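Local structure of flagellar hook protein FlgE (Caulobacter crescentus CB15, 5AY6) at residues R14-V19 and Q292-S297; N194-E199 and I220-D225. The protein builds, with its D2 and third domains in this fragment, the bacterial flagellar hook, probably a universal joint between motor and filament. All blocks are in the same frame, centred on the assembly; numbering follows the deposited sequence.

Contact 1: residues R14-V19 and Q292-S297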
loop_
_atom_site.group_PDB
_atom_site.type_symbol
_atom_site.label_atom_id
_atom_site.label_comp_id
_atom_site.label_asym_id
_atom_site.label_seq_id
_atom_site.Cartn_x
_atom_site.Cartn_y
_atom_site.Cartn_z
ATOM N N ARG A 14 15.678 -0.938 -5.678
ATOM C CA ARG A 14 16.715 -0.962 -4.651
ATOM C C ARG A 14 16.169 -1.483 -3.332
ATOM O O ARG A 14 15.254 -0.901 -2.765
ATOM C CB ARG A 14 17.330 0.420 -4.436
ATOM C CG ARG A 14 18.460 0.368 -3.421
ATOM C CD ARG A 14 19.299 1.629 -3.381
ATOM N NE ARG A 14 20.380 1.489 -2.407
ATOM C CZ ARG A 14 21.160 2.484 -1.994
ATOM N NH1 ARG A 14 20.993 3.709 -2.476
ATOM N NH2 ARG A 14 22.110 2.250 -1.097
ATOM N N SER A 15 16.747 -2.573 -2.837
ATOM C CA SER A 15 16.228 -3.222 -1.631
ATOM C C SER A 15 16.337 -2.331 -0.392
ATOM O O SER A 15 15.526 -2.454 0.532
ATOM C CB SER A 15 16.951 -4.550 -1.383
ATOM O OG SER A 15 18.299 -4.329 -1.014
ATOM N N GLU A 16 17.332 -1.440 -0.380
ATOM C CA GLU A 16 17.555 -0.550 0.760
ATOM C C GLU A 16 16.783 0.763 0.663
ATOM O O GLU A 16 16.948 1.633 1.520
ATOM C CB GLU A 16 19.041 -0.217 0.925
ATOM C CG GLU A 16 19.940 -1.368 1.317
ATOM C CD GLU A 16 21.390 -0.923 1.521
ATOM O OE1 GLU A 16 21.738 0.228 1.160
ATOM O OE2 GLU A 16 22.199 -1.760 1.980
ATOM N N GLN A 17 15.972 0.918 -0.385
ATOM C CA GLN A 17 15.106 2.086 -0.512
ATOM C C GLN A 17 14.350 2.312 0.792
ATOM O O GLN A 17 13.604 1.448 1.237
ATOM C CB GLN A 17 14.119 1.920 -1.671
ATOM C CG GLN A 17 12.973 2.922 -1.654
ATOM C CD GLN A 17 13.399 4.311 -2.087
ATOM O OE1 GLN A 17 13.895 4.500 -3.196
ATOM N NE2 GLN A 17 13.208 5.293 -1.213
ATOM N N PRO A 18 14.575 3.466 1.429
ATOM C CA PRO A 18 13.908 3.731 2.703
ATOM C C PRO A 18 12.428 4.060 2.519
ATOM O O PRO A 18 12.031 4.640 1.507
ATOM C CB PRO A 18 14.682 4.931 3.262
ATOM C CG PRO A 18 15.276 5.590 2.073
ATOM C CD PRO A 18 15.567 4.502 1.087
ATOM N N VAL A 19 11.625 3.671 3.499
ATOM C CA VAL A 19 10.185 3.888 3.463
ATOM C C VAL A 19 9.837 5.375 3.545
ATOM O O VAL A 19 10.377 6.099 4.378
ATOM C CB VAL A 19 9.501 3.140 4.615
ATOM C CG1 VAL A 19 8.001 3.294 4.530
ATOM C CG2 VAL A 19 9.881 1.666 4.588
ATOM N N GLN A 292 14.998 -7.214 -6.813
ATOM C CA GLN A 292 15.081 -6.366 -5.643
ATOM C C GLN A 292 16.464 -6.504 -4.982
ATOM O O GLN A 292 16.587 -6.868 -3.810
ATOM C CB GLN A 292 13.942 -6.714 -4.675
ATOM C CG GLN A 292 13.722 -5.692 -3.547
ATOM C CD GLN A 292 13.940 -6.308 -2.168
ATOM O OE1 GLN A 292 14.450 -7.430 -2.041
ATOM N NE2 GLN A 292 13.573 -5.575 -1.133
ATOM N N TYR A 293 17.511 -6.231 -5.754
ATOM C CA TYR A 293 18.889 -6.262 -5.239
ATOM C C TYR A 293 19.260 -4.917 -4.638
ATOM O O TYR A 293 18.616 -3.914 -4.933
ATOM C CB TYR A 293 19.878 -6.597 -6.354
ATOM C CG TYR A 293 19.506 -7.807 -7.162
ATOM C CD1 TYR A 293 19.159 -8.998 -6.542
ATOM C CD2 TYR A 293 19.497 -7.758 -8.547
ATOM C CE1 TYR A 293 18.821 -10.109 -7.280
ATOM C CE2 TYR A 293 19.164 -8.865 -9.296
ATOM C CZ TYR A 293 18.823 -10.036 -8.657
ATOM O OH TYR A 293 18.482 -11.140 -9.401
ATOM N N ASN A 294 20.307 -4.881 -3.816
ATOM C CA ASN A 294 20.780 -3.608 -3.263
ATOM C C ASN A 294 21.634 -2.869 -4.278
ATOM O O ASN A 294 22.856 -2.787 -4.147
ATOM C CB ASN A 294 21.582 -3.804 -1.974
ATOM C CG ASN A 294 22.033 -2.488 -1.367
ATOM O OD1 ASN A 294 21.418 -1.439 -1.592
ATOM N ND2 ASN A 294 23.133 -2.529 -0.621
ATOM N N SER A 295 20.984 -2.350 -5.305
ATOM C CA SER A 295 21.650 -1.512 -6.280
ATOM C C SER A 295 20.634 -0.499 -6.768
ATOM O O SER A 295 19.462 -0.586 -6.410
ATOM C CB SER A 295 22.209 -2.348 -7.428
ATOM O OG SER A 295 21.190 -3.136 -8.014
ATOM N N GLN A 296 21.089 0.461 -7.566
ATOM C CA GLN A 296 20.235 1.522 -8.091
ATOM C C GLN A 296 18.892 0.991 -8.589
ATOM O O GLN A 296 18.838 -0.030 -9.276
ATOM C CB GLN A 296 20.959 2.259 -9.224
ATOM C CG GLN A 296 20.107 3.277 -9.977
ATOM C CD GLN A 296 19.750 4.490 -9.134
ATOM O OE1 GLN A 296 20.617 5.108 -8.512
ATOM N NE2 GLN A 296 18.467 4.832 -9.107
ATOM N N SER A 297 17.810 1.661 -8.205
ATOM C CA SER A 297 16.511 1.398 -8.810
ATOM C C SER A 297 16.598 1.848 -10.256
ATOM O O SER A 297 16.905 3.008 -10.520
ATOM C CB SER A 297 15.383 2.139 -8.082
ATOM O OG SER A 297 15.078 1.539 -6.834
HETATM O O HOH W 1 13.678 3.474 -5.620
#

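Contact 2: residues N194-E199 and I220-D225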
loop_
_atom_site.group_PDB
_atom_site.type_symbol
_atom_site.label_atom_id
_atom_site.label_comp_id
_atom_site.label_asym_id
_atom_site.label_seq_id
_atom_site.Cartn_x
_atom_site.Cartn_y
_atom_site.Cartn_z
ATOM N N ASN A 194 11.289 -6.603 2.375
ATOM C CA ASN A 194 11.250 -6.981 0.965
ATOM C C ASN A 194 9.864 -6.824 0.368
ATOM O O ASN A 194 9.490 -7.529 -0.570
ATOM C CB ASN A 194 11.743 -8.416 0.795
ATOM C CG ASN A 194 13.149 -8.597 1.311
ATOM O OD1 ASN A 194 14.058 -7.864 0.922
ATOM N ND2 ASN A 194 13.332 -9.553 2.212
ATOM N N GLN A 195 9.118 -5.872 0.914
ATOM C CA GLN A 195 7.722 -5.686 0.565
ATOM C C GLN A 195 7.506 -4.324 -0.081
ATOM O O GLN A 195 8.052 -3.323 0.377
ATOM C CB GLN A 195 6.859 -5.825 1.814
ATOM C CG GLN A 195 5.405 -5.482 1.617
ATOM C CD GLN A 195 4.699 -5.266 2.932
ATOM O OE1 GLN A 195 4.843 -4.215 3.563
ATOM N NE2 GLN A 195 3.945 -6.268 3.370
ATOM N N TRP A 196 6.718 -4.295 -1.148
ATOM C CA TRP A 196 6.413 -3.049 -1.846
ATOM C C TRP A 196 4.906 -2.938 -2.104
ATOM O O TRP A 196 4.234 -3.950 -2.295
ATOM C CB TRP A 196 7.185 -2.969 -3.168
ATOM C CG TRP A 196 8.687 -2.910 -3.009
ATOM C CD1 TRP A 196 9.506 -3.898 -2.533
ATOM C CD2 TRP A 196 9.542 -1.805 -3.336
ATOM N NE1 TRP A 196 10.811 -3.473 -2.537
ATOM C CE2 TRP A 196 10.862 -2.195 -3.029
ATOM C CE3 TRP A 196 9.319 -0.531 -3.862
ATOM C CZ2 TRP A 196 11.955 -1.350 -3.228
ATOM C CZ3 TRP A 196 10.406 0.308 -4.059
ATOM C CH2 TRP A 196 11.707 -0.106 -3.739
ATOM N N TYR A 197 4.381 -1.715 -2.093
ATOM C CA TYR A 197 2.990 -1.469 -2.480
ATOM C C TYR A 197 2.967 -1.040 -3.941
ATOM O O TYR A 197 3.707 -0.136 -4.337
ATOM C CB TYR A 197 2.342 -0.394 -1.597
ATOM C CG TYR A 197 2.223 -0.765 -0.137
ATOM C CD1 TYR A 197 2.273 -2.093 0.270
ATOM C CD2 TYR A 197 2.052 0.211 0.837
ATOM C CE1 TYR A 197 2.160 -2.437 1.603
ATOM C CE2 TYR A 197 1.943 -0.124 2.174
ATOM C CZ TYR A 197 1.994 -1.449 2.551
ATOM O OH TYR A 197 1.875 -1.792 3.879
ATOM N N ALA A 198 2.134 -1.693 -4.745
ATOM C CA ALA A 198 2.148 -1.461 -6.186
ATOM C C ALA A 198 0.782 -1.094 -6.746
ATOM O O ALA A 198 -0.250 -1.522 -6.232
ATOM C CB ALA A 198 2.684 -2.690 -6.901
ATOM N N GLU A 199 0.791 -0.280 -7.796
ATOM C CA GLU A 199 -0.413 -0.002 -8.565
ATOM C C GLU A 199 -0.110 -0.096 -10.049
ATOM O O GLU A 199 0.961 0.310 -10.504
ATOM C CB GLU A 199 -0.980 1.388 -8.239
ATOM C CG GLU A 199 -1.334 1.587 -6.778
ATOM C CD GLU A 199 -1.698 3.023 -6.438
ATOM O OE1 GLU A 199 -2.304 3.722 -7.282
ATOM O OE2 GLU A 199 -1.376 3.449 -5.313
ATOM N N ILE A 220 3.533 -6.480 -3.477
ATOM C CA ILE A 220 4.519 -7.336 -4.119
ATOM C C ILE A 220 5.576 -7.745 -3.098
ATOM O O ILE A 220 6.032 -6.917 -2.306
ATOM C CB ILE A 220 5.178 -6.624 -5.322
ATOM C CG1 ILE A 220 4.146 -6.389 -6.427
ATOM C CG2 ILE A 220 6.340 -7.435 -5.866
ATOM C CD1 ILE A 220 4.712 -5.688 -7.647
ATOM N N GLU A 221 5.947 -9.025 -3.105
ATOM C CA GLU A 221 6.958 -9.528 -2.182
ATOM C C GLU A 221 8.176 -10.055 -2.931
ATOM O O GLU A 221 8.061 -10.619 -4.022
ATOM C CB GLU A 221 6.380 -10.632 -1.295
ATOM C CG GLU A 221 5.217 -10.196 -0.414
ATOM C CD GLU A 221 5.662 -9.592 0.909
ATOM O OE1 GLU A 221 6.737 -8.957 0.953
ATOM O OE2 GLU A 221 4.928 -9.751 1.908
ATOM N N PHE A 222 9.348 -9.864 -2.340
ATOM C CA PHE A 222 10.571 -10.438 -2.887
ATOM C C PHE A 222 11.201 -11.388 -1.880
ATOM O O PHE A 222 10.901 -11.333 -0.689
ATOM C CB PHE A 222 11.564 -9.341 -3.273
ATOM C CG PHE A 222 11.091 -8.463 -4.396
ATOM C CD1 PHE A 222 10.357 -7.314 -4.136
ATOM C CD2 PHE A 222 11.385 -8.782 -5.710
ATOM C CE1 PHE A 222 9.926 -6.504 -5.166
ATOM C CE2 PHE A 222 10.956 -7.977 -6.746
ATOM C CZ PHE A 222 10.222 -6.834 -6.474
ATOM N N THR A 223 12.066 -12.274 -2.361
ATOM C CA THR A 223 12.821 -13.134 -1.461
ATOM C C THR A 223 13.955 -12.331 -0.836
ATOM O O THR A 223 14.250 -11.217 -1.271
ATOM C CB THR A 223 13.400 -14.361 -2.188
ATOM O OG1 THR A 223 14.402 -13.937 -3.121
ATOM C CG2 THR A 223 12.301 -15.110 -2.924
ATOM N N THR A 224 14.597 -12.901 0.178
ATOM C CA THR A 224 15.730 -12.247 0.823
ATOM C C THR A 224 16.898 -12.069 -0.147
ATOM O O THR A 224 17.819 -11.297 0.114
ATOM C CB THR A 224 16.203 -13.036 2.053
ATOM O OG1 THR A 224 16.359 -14.418 1.705
ATOM C CG2 THR A 224 15.188 -12.922 3.179
ATOM N N ASP A 225 16.847 -12.779 -1.270
ATOM C CA ASP A 225 17.884 -12.687 -2.287
ATOM C C ASP A 225 17.493 -11.726 -3.409
ATOM O O ASP A 225 18.225 -11.570 -4.387
ATOM C CB ASP A 225 18.184 -14.072 -2.868
ATOM C CG ASP A 225 18.616 -15.072 -1.808
ATOM O OD1 ASP A 225 19.227 -14.656 -0.799
ATOM O OD2 ASP A 225 18.346 -16.280 -1.987
#

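Contact 1: residues R14-V19 and Q292-S297
Arg-14 illustrates how one extended side chain can tie two surface loops together. With CG anti to the backbone N (chi1 -177°), the chain runs alongside Asn-294. Its CB rests 3.1 Å from Ser-295 O, CG follows at 3.3 Å from that same Ser-295 O, and CD lies 3.8 Å from it. NE then donates to Asn-294 OD1 at 3.2 Å, almost along the C=O axis, with guanidinium and amide nearly coplanar. Turned back to its own loop, NH2 makes a salt bridge with Glu-16 OE1, reaching it from above the carboxylate plane. The backbone is held as well: Arg-14 N points at Ser-297 OG, 2.8 Å away and nearly straight (174°), and a water links that hydroxyl to Gln-17 OE1. Ser-15 N donates to Tyr-293 O at 3.1 Å, coming from above the carbonyl plane. Gln-292, bent at chi2, lays its CD 3.6 Å from Ser-15 CB. An alanine here would lose this packing against Ser-15 and would probably leave the two loops less firmly seated. Together these are the meeting of a type I beta turn, Arg-14 to Gln-17, with an inverse gamma turn centred on Asn-294, where the loop between strands 277-291 and 298-304 rounds the end of strand 6-12, the strand running between them in the mixed sheet.

Contact 2: residues N194-E199 and I220-D225
Ile-220 O is the best-held polar atom here, gripped twice by the neighbouring strand: Trp-196 N donates to it at 2.9 Å, within the carbonyl plane and nearly straight (165°), and Gln-195 CA adds a CA-H...O contact. The return bond, Ile-220 N to Trp-196 O, is equally short and completes a hydrogen-bonded antiparallel pair. One step on, Gln-195 and Glu-221 form the non-hydrogen-bonded pair; their side chains run alongside each other in the same direction, and the bend of Glu-221 at chi2 (-86°) brings its OE1 to 3.3 Å from Gln-195 CB. Beyond them Asn-194 O accepts from Phe-222 N at 2.9 Å. On the face bearing Trp-196 and Ile-220, Phe-222 turns its edge to the five-membered ring of Trp-196 in an offset edge-to-face pair, planes 81° apart, with Phe-222 CE1 3.7 Å from Trp-196 CD1; Lys-189 adds a cation-pi contact to the indole. Farther along, Ile-220 CD1 meets Ala-198 CB at 3.7 Å. The whole is an antiparallel beta hairpin ladder, joining strands 195-202 and 214-222 within the five-stranded antiparallel sheet of the FlaE D2 region.

How the contacts relate
Contact 2 pairs neighbours within one sheet, whereas contact 1 joins loops from opposite ends of the chain, and the hairpin of contact 2 falls in the sequence between them. Their centres lie about 11 Å apart, on the same side of the chain's centre, and the two touch directly. Arg-14 O sits 3.4 Å from Trp-196 CZ2, and Gln-292 CB comes equally near Phe-222 CG, so the aromatic pair of contact 2 is flanked by both loops of contact 1. Tyr-293 CE1 also packs 3.3 Å from Asp-225 O. The principle is that of a junction between two sheets: loops leaving strands 6-12 and 277-291 of the mixed sheet rest on the open end of the antiparallel hairpin.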